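Local coordinates for PA1221 (Pseudomonas aeruginosa, PDB 4DG8), which is an ANL-clan protein of the AMP-binding enzyme family that carries adenosine monophosphate in the model and has a predicted phosphopantetheine attachment region near its C-terminus, at residues D60-L65 / I97-H102; S66-E71 / C125-D130; Y309-T312 / F317-C320; T342-L347 / G410-I415; C462-T465 / S471-A474. One frame throughout, in Å; residues are numbered along the deposited sequence.

Contact 1. Residues D60-L65 / I97-H102; sequences DSAEQL and ILLSGH
A62 and L99 meet through their methyl groups where helix 55-72 lies against the last turn of helix 88-99, a small instance of one helix closing its end against the flank of another. The apolar part is carried almost wholly by L99. Its CG lies anti to the carbonyl carbon (chi1 -79°), which sends CD1 across the gap to A62 CB at 3.8 Å. The same methyl also rests on the helix backbone, 3.8 Å from A62 C and 3.8 Å from E63 N, while the aliphatic E63 CG flanks it 4.2 Å from L99 CD1. V30, from helix 29-39, adds a further apolar neighbour to L99.

Hydrogen bonding belongs to the helix end. G101, with positive phi (82°), closes helix 88-99 in a Schellman motif: H102 N reaches back to I97 O at 3.1 Å and G101 N to L98 O at 3.0 Å. The chain then folds so that S100 O stands over the centre of the H102 ring, 3.6 Å above its plane, and both ring nitrogens of H102 are bonded, to Y73 O and V78 N. With one methyl making every close approach, the join depends on shape and on burying hydrocarbon rather than on directional bonds.

Contact 2. Residues S66-E71 / C125-D130; sequences SDYLLE and CRLILD
Y68 and L69 pack onto L127 and L129 where helix 55-72 covers one face of a mixed, largely parallel sheet, the helix-on-sheet layering of an alpha/beta fold. Strand 125-130 lies between strands 79-83 and 143-145 of that sheet. Helix and strand keep a full side-chain layer between them: the closest CA atoms, those of L69 and L127, are 9.5 Å apart.

All the touching across this layer is van der Waals contact, divided into two pairs. L127 and L129, two positions apart on the strand, both face the helix, and each receives one residue of the same helical turn. L69 brings its CD2 methyl down to L129, and I97 and C93 of helix 88-99 close in on the same leucine. Y68 points its CG away from its own backbone nitrogen (chi1 168°), which lays the ring out from the helix and over the strand. V144 of strand 143-145 touches Y68, L127 and L129 alike and so fills in beside both pairs.

Polar interactions are left to the flank of the helix. The buried carboxylate of D67 forms a salt bridge through OD1 with R158 NH2, and the same oxygen accepts a hydrogen bond from S155 N, which ties the helix to a later loop.

The two pairs differ in manner. L69 CD2 and L129 CD1 meet methyl to methyl at 4.2 Å, whereas Y68 and L127 cross at about a right angle, with L127 CD2 lying 4.1 Å from Y68 OH and 4.4 Å from Y68 CE2.

Contact 3. Residues Y309-T312 / F317-C320; sequences YGPT and FTCC. With AMP (adenosine monophosphate), chain B.
Y309 O is gripped by two consecutive amides, T318 N at 2.7 Å and C319 N at 3.0 Å, and this doubling is the signature of a classic beta bulge. T318 N approaches in the plane of the carbonyl group, whereas C319 N is tilted 24° from it. A third bond, Y309 N to C319 O at 2.8 Å, makes Y309 and C319 an antiparallel hydrogen-bonded pair, joining strands 304-309 and 319-322.

The side chains continue the pairing. The Y309 ring lies beside T318, both pointing the same way, with CE2 3.8 Å from T318 CB, while C319 CB sits near Y309 CD2. T318 OG1, also bonded to N314, comes within 3.3 Å of P311 CD, and a water links it to P311 O.

Y309 to T312 form the YGPT run of a signature sequence of the ANL family, and its other side receives adenosine monophosphate. Adenine C4 lies in plane at the edge of the Y309 ring, with C5 3.8 Å from Y309 CD1. At the far end T312 OG1 donates to phosphate oxygen O3P at 2.7 Å, helped by a weak bond from T312 N. Y309 OH is held by D402, itself a ligand partner. The bulge bonds hold the Y309 carbonyl at the start of the run whose residues meet both base and phosphate, and the T312 donors would probably stabilise negative charge on O3P.

Contact 4. Residues T342-L347 / G410-I415; sequences TAVLLL and GRLRFI. With AMP (adenosine monophosphate), chain B.
L412 fits its two methyl branches against V344 and L346, neighbours on one face of strand 342-347. The two meetings differ in direction. V344 and L412 reach toward each other tip to tip, V344 CG2 standing 3.9 Å from L412 CD1. L346 instead slides past L412 in the opposite sense, bringing its CD1 to 4.0 Å from L412 CD2. In L412, chi1 (-74°) sets CG anti to the carbonyl carbon and beside the backbone N, and chi2 (167°) then turns CD1 to V344 and CD2 to L346.

Both strands belong to an antiparallel sheet without being paired in it. Strand 342-347 pairs with 361-367, that one with 393-406, and 393-406 with 412-416. The side chains of the first and last nevertheless meet, with the CA atoms of L346 and L412 9.0 Å apart, consistent with a curl of the sheet. Y406, from strand 393-406, touches both L346 and L412.

The residues flanking L412 on its strand are arginines engaged in salt bridges: R411 with D327, R413 with D332, and both with D407.

Further along the strand, F414 serves the ligand. Adenosine monophosphate sets its base over one face of the phenyl ring, with adenine C2 3.6 Å above the ring centre and N3 3.7 Å from F414 CZ. The planes are inclined by about 48°, and the C2-N3 edge of the base leads toward the ring.

Contact 5. Residues C462-T465 / S471-A474; sequences CAWT and SPQA
Strand 462-465 and the turn entering helix 473-478 come no nearer through their CA atoms than 8.7 Å, between those of W464 and S471, and the W464 indole spans the interval. The two pieces are the first steps of a beta-alpha-beta unit, in which strand 457-466 passes through helix 473-478 to strand 487-490, its parallel neighbour in a three-stranded sheet.

W464 carries the contact. Its CG lies between the backbone nitrogen and the carbonyl carbon (chi1 59°), which swings the indole off the strand toward the turn. The six-membered ring then meets the S471 backbone, with CZ2 3.6 Å from S471 CA and CH2 3.6 Å from S471 N. The pyrrole side meets the proline: P472 CD stands 3.9 Å above the indole plane, displaced toward the rim, and 4.0 Å from W464 NE1. The indole thus serves two neighbours at once, the S471 backbone at its six-membered ring and a single proline carbon near its pyrrole side.

P472 has more than one task. It is the N-cap residue of helix 473-478 and the centre of an inverse gamma turn, and it also touches F438 of helix 431-439 and C488 of strand 487-490. The turn is further braced by a side-chain bond bridging the proline: Q473 NE2 donates to S471 OG at 2.9 Å, nearly straight at 171°, with the oxygen lying in the Q473 amide plane.

Contacts 1 and 2 are neighbours, their centres 9 Å apart. Both draw on helix 55-72, their segments alternate along the chain, and S100 OG of contact 1 probably hydrogen-bonds S66 OG of contact 2. Contacts 3 and 4 follow in sequence as a second pair, their centres 11 Å apart, touching through T318 with V344 and C319 with L412. Both reach adenosine monophosphate, so a bulged strand pair and an antiparallel sheet meet at one pocket. Contacts 1 and 3 are about 29 Å apart between centres. Contact 5 comes last and stands alone, about 35 Å from contact 3 between centres, in a separate three-stranded sheet. The layout separates a helix-helix and helix-sheet layer, the nucleotide site and a small beta-alpha-beta unit toward the C-terminus.

Contact 1. Residues D60-L65 / I97-H102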
# COMPACT_ATOMS: atom_id res chain seq x y z
N ASP A 60 -11.19 23.75 5.83
CA ASP A 60 -12.36 24.08 6.66
C ASP A 60 -13.17 22.85 7.08
O ASP A 60 -13.56 22.70 8.25
CB ASP A 60 -13.30 25.05 5.94
CG ASP A 60 -12.73 26.45 5.79
OD1 ASP A 60 -11.71 26.79 6.44
OD2 ASP A 60 -13.33 27.23 5.00
N SER A 61 -13.46 21.98 6.11
CA SER A 61 -14.27 20.80 6.42
C SER A 61 -13.53 19.88 7.39
O SER A 61 -14.10 19.38 8.37
CB SER A 61 -14.65 20.06 5.13
OG SER A 61 -15.39 20.90 4.26
N ALA A 62 -12.24 19.67 7.12
CA ALA A 62 -11.41 18.82 7.95
C ALA A 62 -11.20 19.41 9.34
O ALA A 62 -11.18 18.68 10.32
CB ALA A 62 -10.06 18.55 7.26
N GLU A 63 -11.04 20.73 9.44
CA GLU A 63 -10.95 21.38 10.75
C GLU A 63 -12.22 21.14 11.55
O GLU A 63 -12.16 20.80 12.74
CB GLU A 63 -10.66 22.89 10.61
CG GLU A 63 -9.23 23.22 10.16
CD GLU A 63 -8.89 24.71 10.21
OE1 GLU A 63 -9.77 25.56 9.94
OE2 GLU A 63 -7.74 25.03 10.55
N GLN A 64 -13.38 21.30 10.91
CA GLN A 64 -14.66 21.06 11.61
C GLN A 64 -14.82 19.62 12.12
O GLN A 64 -15.14 19.36 13.32
CB GLN A 64 -15.83 21.44 10.70
CG GLN A 64 -17.18 21.31 11.38
CD GLN A 64 -18.32 21.69 10.47
OE1 GLN A 64 -18.12 22.25 9.39
NE2 GLN A 64 -19.54 21.38 10.90
N LEU A 65 -14.56 18.66 11.23
CA LEU A 65 -14.58 17.26 11.63
C LEU A 65 -13.58 17.01 12.77
O LEU A 65 -13.85 16.25 13.70
CB LEU A 65 -14.29 16.36 10.43
CG LEU A 65 -14.25 14.86 10.74
CD1 LEU A 65 -15.52 14.45 11.47
CD2 LEU A 65 -14.08 14.05 9.45
N ILE A 97 -8.51 13.43 10.91
CA ILE A 97 -7.85 12.49 11.81
C ILE A 97 -6.42 12.96 12.06
O ILE A 97 -6.02 13.11 13.21
CB ILE A 97 -7.87 11.04 11.28
CG1 ILE A 97 -9.25 10.43 11.49
CG2 ILE A 97 -6.85 10.18 12.04
CD1 ILE A 97 -9.62 9.32 10.50
N LEU A 98 -5.68 13.25 11.00
CA LEU A 98 -4.30 13.73 11.20
C LEU A 98 -4.20 15.03 12.00
O LEU A 98 -3.33 15.18 12.87
CB LEU A 98 -3.57 13.87 9.87
CG LEU A 98 -3.46 12.56 9.07
CD1 LEU A 98 -2.56 12.83 7.89
CD2 LEU A 98 -2.92 11.43 9.95
N LEU A 99 -5.09 15.98 11.68
CA LEU A 99 -5.18 17.26 12.39
C LEU A 99 -5.40 17.09 13.88
O LEU A 99 -4.99 17.94 14.68
CB LEU A 99 -6.35 18.07 11.84
CG LEU A 99 -6.15 18.84 10.52
CD1 LEU A 99 -7.50 19.39 9.98
CD2 LEU A 99 -5.15 19.97 10.73
N SER A 100 -6.11 16.02 14.25
CA SER A 100 -6.42 15.72 15.65
C SER A 100 -5.29 15.02 16.43
O SER A 100 -5.44 14.74 17.62
CB SER A 100 -7.69 14.87 15.72
OG SER A 100 -8.72 15.48 14.97
N GLY A 101 -4.18 14.72 15.76
CA GLY A 101 -3.09 14.00 16.40
C GLY A 101 -3.38 12.51 16.41
O GLY A 101 -2.64 11.71 16.98
N HIS A 102 -4.45 12.11 15.74
CA HIS A 102 -4.80 10.71 15.68
C HIS A 102 -4.29 10.06 14.39
O HIS A 102 -3.76 10.75 13.52
CB HIS A 102 -6.32 10.57 15.83
CG HIS A 102 -6.84 11.16 17.11
ND1 HIS A 102 -6.13 11.12 18.28
CD2 HIS A 102 -7.98 11.85 17.38
CE1 HIS A 102 -6.81 11.73 19.24
NE2 HIS A 102 -7.94 12.18 18.72

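Contact 2. Residues S66-E71 / C125-D130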
# COMPACT_ATOMS: atom_id res chain seq x y z
N SER A 66 -12.43 17.66 12.69
CA SER A 66 -11.41 17.52 13.72
C SER A 66 -11.95 18.05 15.04
O SER A 66 -11.59 17.55 16.10
CB SER A 66 -10.10 18.21 13.33
OG SER A 66 -9.18 18.23 14.42
N ASP A 67 -12.80 19.07 14.97
CA ASP A 67 -13.42 19.59 16.18
C ASP A 67 -14.23 18.48 16.84
O ASP A 67 -14.15 18.26 18.07
CB ASP A 67 -14.33 20.77 15.87
CG ASP A 67 -13.56 22.02 15.54
OD1 ASP A 67 -12.38 22.10 15.93
OD2 ASP A 67 -14.16 22.92 14.89
N TYR A 68 -14.99 17.76 16.03
CA TYR A 68 -15.73 16.60 16.55
C TYR A 68 -14.81 15.48 17.14
O TYR A 68 -15.01 14.97 18.28
CB TYR A 68 -16.66 16.07 15.45
CG TYR A 68 -17.27 14.72 15.74
CD1 TYR A 68 -18.51 14.61 16.37
CD2 TYR A 68 -16.61 13.55 15.39
CE1 TYR A 68 -19.06 13.38 16.63
CE2 TYR A 68 -17.15 12.32 15.64
CZ TYR A 68 -18.38 12.23 16.27
OH TYR A 68 -18.91 10.98 16.53
N LEU A 69 -13.78 15.10 16.37
CA LEU A 69 -12.86 14.07 16.82
C LEU A 69 -12.19 14.44 18.14
O LEU A 69 -12.05 13.61 19.05
CB LEU A 69 -11.78 13.81 15.75
CG LEU A 69 -12.27 13.37 14.37
CD1 LEU A 69 -11.07 13.04 13.48
CD2 LEU A 69 -13.21 12.17 14.50
N LEU A 70 -11.76 15.69 18.25
CA LEU A 70 -11.09 16.14 19.46
C LEU A 70 -12.07 16.17 20.62
O LEU A 70 -11.68 15.93 21.76
CB LEU A 70 -10.45 17.51 19.26
CG LEU A 70 -9.19 17.38 18.41
CD1 LEU A 70 -8.64 18.73 17.99
CD2 LEU A 70 -8.14 16.52 19.13
N GLU A 71 -13.33 16.48 20.33
CA GLU A 71 -14.33 16.44 21.39
C GLU A 71 -14.46 15.03 21.98
O GLU A 71 -14.54 14.87 23.20
CB GLU A 71 -15.70 16.94 20.92
CG GLU A 71 -16.77 16.69 21.97
CD GLU A 71 -18.11 17.33 21.63
OE1 GLU A 71 -18.56 17.20 20.47
OE2 GLU A 71 -18.70 17.97 22.54
N CYS A 125 -8.60 0.50 17.92
CA CYS A 125 -9.34 1.45 17.11
C CYS A 125 -10.61 1.81 17.84
O CYS A 125 -11.43 0.94 18.12
CB CYS A 125 -9.69 0.83 15.76
SG CYS A 125 -10.63 1.94 14.66
N ARG A 126 -10.76 3.09 18.15
CA ARG A 126 -11.80 3.53 19.08
C ARG A 126 -13.15 3.77 18.40
O ARG A 126 -14.19 3.66 19.02
CB ARG A 126 -11.36 4.80 19.83
CG ARG A 126 -9.95 4.71 20.45
CD ARG A 126 -9.89 3.78 21.66
NE ARG A 126 -10.61 4.34 22.80
CZ ARG A 126 -10.15 5.31 23.59
NH1 ARG A 126 -8.95 5.84 23.36
NH2 ARG A 126 -10.89 5.74 24.61
N LEU A 127 -13.10 4.19 17.15
CA LEU A 127 -14.29 4.64 16.46
C LEU A 127 -14.06 4.50 14.95
O LEU A 127 -12.94 4.68 14.46
CB LEU A 127 -14.56 6.10 16.84
CG LEU A 127 -15.70 6.81 16.11
CD1 LEU A 127 -16.99 6.03 16.33
CD2 LEU A 127 -15.85 8.24 16.59
N ILE A 128 -15.12 4.22 14.20
CA ILE A 128 -14.98 4.09 12.77
C ILE A 128 -15.86 5.13 12.07
O ILE A 128 -17.08 5.18 12.31
CB ILE A 128 -15.35 2.68 12.26
CG1 ILE A 128 -14.41 1.62 12.86
CG2 ILE A 128 -15.34 2.63 10.72
CD1 ILE A 128 -14.89 0.19 12.63
N LEU A 129 -15.26 5.93 11.21
CA LEU A 129 -16.01 6.96 10.50
C LEU A 129 -16.58 6.35 9.24
O LEU A 129 -15.84 6.03 8.32
CB LEU A 129 -15.08 8.12 10.14
CG LEU A 129 -14.51 8.87 11.34
CD1 LEU A 129 -13.58 9.98 10.88
CD2 LEU A 129 -15.67 9.42 12.17
N ASP A 130 -17.90 6.21 9.18
CA ASP A 130 -18.53 5.53 8.05
C ASP A 130 -18.85 6.55 6.98
O ASP A 130 -19.68 7.42 7.20
CB ASP A 130 -19.83 4.85 8.52
CG ASP A 130 -20.48 4.01 7.42
OD1 ASP A 130 -20.12 4.18 6.24
OD2 ASP A 130 -21.34 3.17 7.73

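Contact 3. Residues Y309-T312 / F317-C320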
# COMPACT_ATOMS: atom_id res chain seq x y z
N TYR A 309 9.85 0.39 -5.56
CA TYR A 309 10.00 -0.83 -4.77
C TYR A 309 10.02 -0.44 -3.31
O TYR A 309 10.66 0.55 -2.94
CB TYR A 309 11.32 -1.55 -5.09
CG TYR A 309 11.82 -2.30 -3.88
CD1 TYR A 309 11.35 -3.57 -3.58
CD2 TYR A 309 12.73 -1.72 -2.98
CE1 TYR A 309 11.78 -4.26 -2.47
CE2 TYR A 309 13.17 -2.40 -1.86
CZ TYR A 309 12.67 -3.68 -1.61
OH TYR A 309 13.07 -4.40 -0.49
N GLY A 310 9.32 -1.18 -2.47
CA GLY A 310 9.54 -1.06 -1.04
C GLY A 310 8.51 -1.81 -0.23
O GLY A 310 7.40 -2.08 -0.72
N PRO A 311 8.85 -2.15 1.03
CA PRO A 311 7.79 -2.75 1.85
C PRO A 311 7.05 -1.71 2.68
O PRO A 311 7.49 -0.56 2.80
CB PRO A 311 8.57 -3.72 2.75
CG PRO A 311 9.92 -3.02 2.94
CD PRO A 311 10.17 -2.21 1.68
N THR A 312 5.97 -2.13 3.33
CA THR A 312 5.12 -1.22 4.09
C THR A 312 5.83 -0.67 5.33
O THR A 312 5.61 0.48 5.73
CB THR A 312 3.78 -1.93 4.45
OG1 THR A 312 3.12 -2.35 3.25
CG2 THR A 312 2.86 -1.02 5.28
N PHE A 317 7.59 3.50 -0.65
CA PHE A 317 8.78 3.22 -1.44
C PHE A 317 10.06 3.22 -0.62
O PHE A 317 10.22 3.97 0.34
CB PHE A 317 8.95 4.27 -2.55
CG PHE A 317 7.89 4.22 -3.60
CD1 PHE A 317 7.24 3.03 -3.90
CD2 PHE A 317 7.57 5.37 -4.33
CE1 PHE A 317 6.27 2.99 -4.90
CE2 PHE A 317 6.60 5.34 -5.31
CZ PHE A 317 5.94 4.15 -5.59
N THR A 318 10.99 2.38 -1.05
CA THR A 318 12.33 2.30 -0.51
C THR A 318 13.29 2.74 -1.61
O THR A 318 14.11 3.63 -1.42
CB THR A 318 12.65 0.90 0.04
OG1 THR A 318 11.80 0.65 1.18
CG2 THR A 318 14.09 0.82 0.49
N CYS A 319 13.22 2.06 -2.76
CA CYS A 319 13.94 2.51 -3.95
C CYS A 319 13.00 2.82 -5.11
O CYS A 319 11.95 2.20 -5.25
CB CYS A 319 14.95 1.45 -4.40
SG CYS A 319 16.11 0.93 -3.13
N CYS A 320 13.38 3.80 -5.93
CA CYS A 320 12.71 4.01 -7.21
C CYS A 320 13.73 4.13 -8.32
O CYS A 320 14.89 4.50 -8.07
CB CYS A 320 11.84 5.26 -7.21
SG CYS A 320 10.46 5.16 -6.09
P AMP B . 3.88 -4.23 0.36
O1P AMP B . 2.48 -4.79 0.45
O2P AMP B . 4.08 -2.89 -0.34
O3P AMP B . 4.42 -4.17 1.77
O5' AMP B . 4.85 -5.31 -0.29
C5' AMP B . 6.25 -5.13 -0.27
C4' AMP B . 6.97 -6.24 -0.99
O4' AMP B . 6.50 -6.33 -2.36
C3' AMP B . 8.47 -6.07 -1.12
O3' AMP B . 9.17 -6.44 0.06
C2' AMP B . 8.79 -6.93 -2.33
O2' AMP B . 8.83 -8.30 -1.97
C1' AMP B . 7.56 -6.69 -3.21
N9 AMP B . 7.78 -5.60 -4.19
C8 AMP B . 7.30 -4.34 -4.05
N7 AMP B . 7.66 -3.55 -5.09
C5 AMP B . 8.39 -4.29 -5.93
C6 AMP B . 9.08 -4.07 -7.23
N6 AMP B . 9.06 -2.87 -7.84
N1 AMP B . 9.73 -5.11 -7.80
C2 AMP B . 9.76 -6.32 -7.19
N3 AMP B . 9.15 -6.59 -6.01
C4 AMP B . 8.46 -5.64 -5.34
O HOH W 1 9.10 1.21 1.46

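Contact 4. Residues T342-L347 / G410-I415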
# COMPACT_ATOMS: atom_id res chain seq x y z
N THR A 342 15.54 8.19 2.63
CA THR A 342 15.84 6.79 2.87
C THR A 342 17.28 6.47 2.50
O THR A 342 17.89 7.17 1.68
CB THR A 342 14.87 5.92 2.07
OG1 THR A 342 13.56 6.06 2.64
CG2 THR A 342 15.29 4.45 2.09
N ALA A 343 17.84 5.45 3.13
CA ALA A 343 19.11 4.89 2.68
C ALA A 343 19.00 3.37 2.64
O ALA A 343 18.17 2.79 3.33
CB ALA A 343 20.25 5.32 3.61
N VAL A 344 19.80 2.71 1.81
CA VAL A 344 19.82 1.25 1.82
C VAL A 344 21.24 0.69 1.85
O VAL A 344 22.17 1.33 1.38
CB VAL A 344 19.08 0.62 0.61
CG1 VAL A 344 17.61 1.00 0.61
CG2 VAL A 344 19.73 1.05 -0.71
N LEU A 345 21.39 -0.49 2.43
CA LEU A 345 22.59 -1.28 2.24
C LEU A 345 22.15 -2.64 1.74
O LEU A 345 21.00 -3.02 1.90
CB LEU A 345 23.36 -1.47 3.54
CG LEU A 345 24.04 -0.24 4.15
CD1 LEU A 345 24.82 -0.66 5.41
CD2 LEU A 345 24.96 0.41 3.13
N LEU A 346 23.09 -3.35 1.14
CA LEU A 346 22.88 -4.73 0.74
C LEU A 346 23.81 -5.57 1.62
O LEU A 346 25.02 -5.39 1.58
CB LEU A 346 23.28 -4.85 -0.74
CG LEU A 346 22.72 -6.03 -1.54
CD1 LEU A 346 21.20 -5.95 -1.63
CD2 LEU A 346 23.37 -6.05 -2.92
N LEU A 347 23.24 -6.49 2.41
CA LEU A 347 24.02 -7.26 3.39
C LEU A 347 24.18 -8.75 3.08
O LEU A 347 23.21 -9.41 2.72
CB LEU A 347 23.42 -7.11 4.79
CG LEU A 347 23.46 -5.72 5.39
CD1 LEU A 347 23.07 -5.79 6.86
CD2 LEU A 347 24.84 -5.09 5.24
N GLY A 410 25.66 0.78 -9.90
CA GLY A 410 25.27 0.97 -8.51
C GLY A 410 23.76 1.07 -8.34
O GLY A 410 23.28 1.63 -7.35
N ARG A 411 23.01 0.54 -9.30
CA ARG A 411 21.56 0.45 -9.18
C ARG A 411 21.19 -0.93 -8.64
O ARG A 411 21.87 -1.91 -8.94
CB ARG A 411 20.87 0.66 -10.53
CG ARG A 411 21.28 1.91 -11.27
CD ARG A 411 20.64 1.96 -12.65
NE ARG A 411 21.02 0.83 -13.51
CZ ARG A 411 20.71 0.75 -14.81
NH1 ARG A 411 20.04 1.73 -15.40
NH2 ARG A 411 21.10 -0.30 -15.51
N LEU A 412 20.14 -1.01 -7.84
CA LEU A 412 19.70 -2.30 -7.34
C LEU A 412 18.84 -3.06 -8.35
O LEU A 412 18.01 -2.48 -9.05
CB LEU A 412 18.96 -2.17 -6.00
CG LEU A 412 19.86 -1.88 -4.79
CD1 LEU A 412 19.03 -1.46 -3.60
CD2 LEU A 412 20.73 -3.09 -4.44
N ARG A 413 19.08 -4.37 -8.42
CA ARG A 413 18.36 -5.27 -9.30
C ARG A 413 17.67 -6.33 -8.43
O ARG A 413 18.34 -7.13 -7.77
CB ARG A 413 19.36 -5.91 -10.27
CG ARG A 413 20.26 -4.86 -10.94
CD ARG A 413 19.46 -3.95 -11.89
NE ARG A 413 19.06 -4.71 -13.06
CZ ARG A 413 19.73 -4.74 -14.21
NH1 ARG A 413 20.84 -4.01 -14.38
NH2 ARG A 413 19.29 -5.49 -15.20
N PHE A 414 16.34 -6.31 -8.41
CA PHE A 414 15.58 -7.18 -7.53
C PHE A 414 15.68 -8.66 -7.93
O PHE A 414 15.51 -9.02 -9.09
CB PHE A 414 14.12 -6.74 -7.49
CG PHE A 414 13.27 -7.53 -6.54
CD1 PHE A 414 13.08 -7.09 -5.23
CD2 PHE A 414 12.65 -8.70 -6.95
CE1 PHE A 414 12.29 -7.81 -4.34
CE2 PHE A 414 11.85 -9.42 -6.07
CZ PHE A 414 11.68 -8.98 -4.76
N ILE A 415 15.96 -9.52 -6.95
CA ILE A 415 16.07 -10.94 -7.23
C ILE A 415 14.84 -11.73 -6.77
O ILE A 415 14.17 -12.39 -7.58
CB ILE A 415 17.36 -11.55 -6.66
CG1 ILE A 415 18.58 -10.94 -7.36
CG2 ILE A 415 17.35 -13.07 -6.82
CD1 ILE A 415 19.92 -11.30 -6.72
P AMP B . 3.88 -4.23 0.36
O1P AMP B . 2.48 -4.79 0.45
O2P AMP B . 4.08 -2.89 -0.34
O3P AMP B . 4.42 -4.17 1.77
O5' AMP B . 4.85 -5.31 -0.29
C5' AMP B . 6.25 -5.13 -0.27
C4' AMP B . 6.97 -6.24 -0.99
O4' AMP B . 6.50 -6.33 -2.36
C3' AMP B . 8.47 -6.07 -1.12
O3' AMP B . 9.17 -6.44 0.06
C2' AMP B . 8.79 -6.93 -2.33
O2' AMP B . 8.83 -8.30 -1.97
C1' AMP B . 7.56 -6.69 -3.21
N9 AMP B . 7.78 -5.60 -4.19
C8 AMP B . 7.30 -4.34 -4.05
N7 AMP B . 7.66 -3.55 -5.09
C5 AMP B . 8.39 -4.29 -5.93
C6 AMP B . 9.08 -4.07 -7.23
N6 AMP B . 9.06 -2.87 -7.84
N1 AMP B . 9.73 -5.11 -7.80
C2 AMP B . 9.76 -6.32 -7.19
N3 AMP B . 9.15 -6.59 -6.01
C4 AMP B . 8.46 -5.64 -5.34

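Contact 5. Residues C462-T465 / S471-A474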
# COMPACT_ATOMS: atom_id res chain seq x y z
N CYS A 462 -7.22 -23.80 -4.04
CA CYS A 462 -6.92 -24.73 -2.96
C CYS A 462 -7.23 -26.19 -3.31
O CYS A 462 -8.39 -26.54 -3.51
CB CYS A 462 -7.68 -24.35 -1.68
SG CYS A 462 -7.67 -25.66 -0.43
N ALA A 463 -6.19 -27.02 -3.37
CA ALA A 463 -6.36 -28.46 -3.57
C ALA A 463 -6.16 -29.19 -2.25
O ALA A 463 -5.26 -28.86 -1.48
CB ALA A 463 -5.37 -28.97 -4.62
N TRP A 464 -6.99 -30.19 -1.96
CA TRP A 464 -6.84 -30.89 -0.70
C TRP A 464 -7.15 -32.38 -0.78
O TRP A 464 -7.84 -32.83 -1.71
CB TRP A 464 -7.67 -30.22 0.41
CG TRP A 464 -9.15 -30.13 0.14
CD1 TRP A 464 -9.79 -29.14 -0.56
CD2 TRP A 464 -10.16 -31.04 0.58
NE1 TRP A 464 -11.14 -29.39 -0.59
CE2 TRP A 464 -11.40 -30.55 0.10
CE3 TRP A 464 -10.15 -32.22 1.32
CZ2 TRP A 464 -12.60 -31.20 0.35
CZ3 TRP A 464 -11.35 -32.87 1.57
CH2 TRP A 464 -12.56 -32.36 1.08
N THR A 465 -6.60 -33.14 0.17
CA THR A 465 -6.87 -34.57 0.26
C THR A 465 -7.45 -34.86 1.63
O THR A 465 -7.08 -34.21 2.61
CB THR A 465 -5.59 -35.42 0.10
OG1 THR A 465 -4.67 -35.11 1.15
CG2 THR A 465 -4.94 -35.18 -1.27
N SER A 471 -14.90 -30.64 3.14
CA SER A 471 -14.70 -29.29 2.60
C SER A 471 -14.63 -28.20 3.69
O SER A 471 -15.50 -28.12 4.56
CB SER A 471 -15.80 -28.94 1.59
OG SER A 471 -15.59 -27.66 1.01
N PRO A 472 -13.58 -27.35 3.62
CA PRO A 472 -13.25 -26.34 4.64
C PRO A 472 -14.07 -25.04 4.55
O PRO A 472 -13.48 -23.96 4.51
CB PRO A 472 -11.78 -26.04 4.35
CG PRO A 472 -11.69 -26.20 2.86
CD PRO A 472 -12.61 -27.35 2.52
N GLN A 473 -15.40 -25.14 4.54
CA GLN A 473 -16.27 -23.98 4.40
C GLN A 473 -16.25 -23.05 5.62
O GLN A 473 -16.37 -21.83 5.49
CB GLN A 473 -17.71 -24.43 4.12
CG GLN A 473 -17.88 -25.16 2.80
CD GLN A 473 -17.37 -24.33 1.63
OE1 GLN A 473 -17.72 -23.16 1.49
NE2 GLN A 473 -16.53 -24.93 0.80
N ALA A 474 -16.11 -23.66 6.80
CA ALA A 474 -16.14 -22.90 8.05
C ALA A 474 -14.92 -22.02 8.18
O ALA A 474 -14.97 -20.96 8.81
CB ALA A 474 -16.26 -23.84 9.24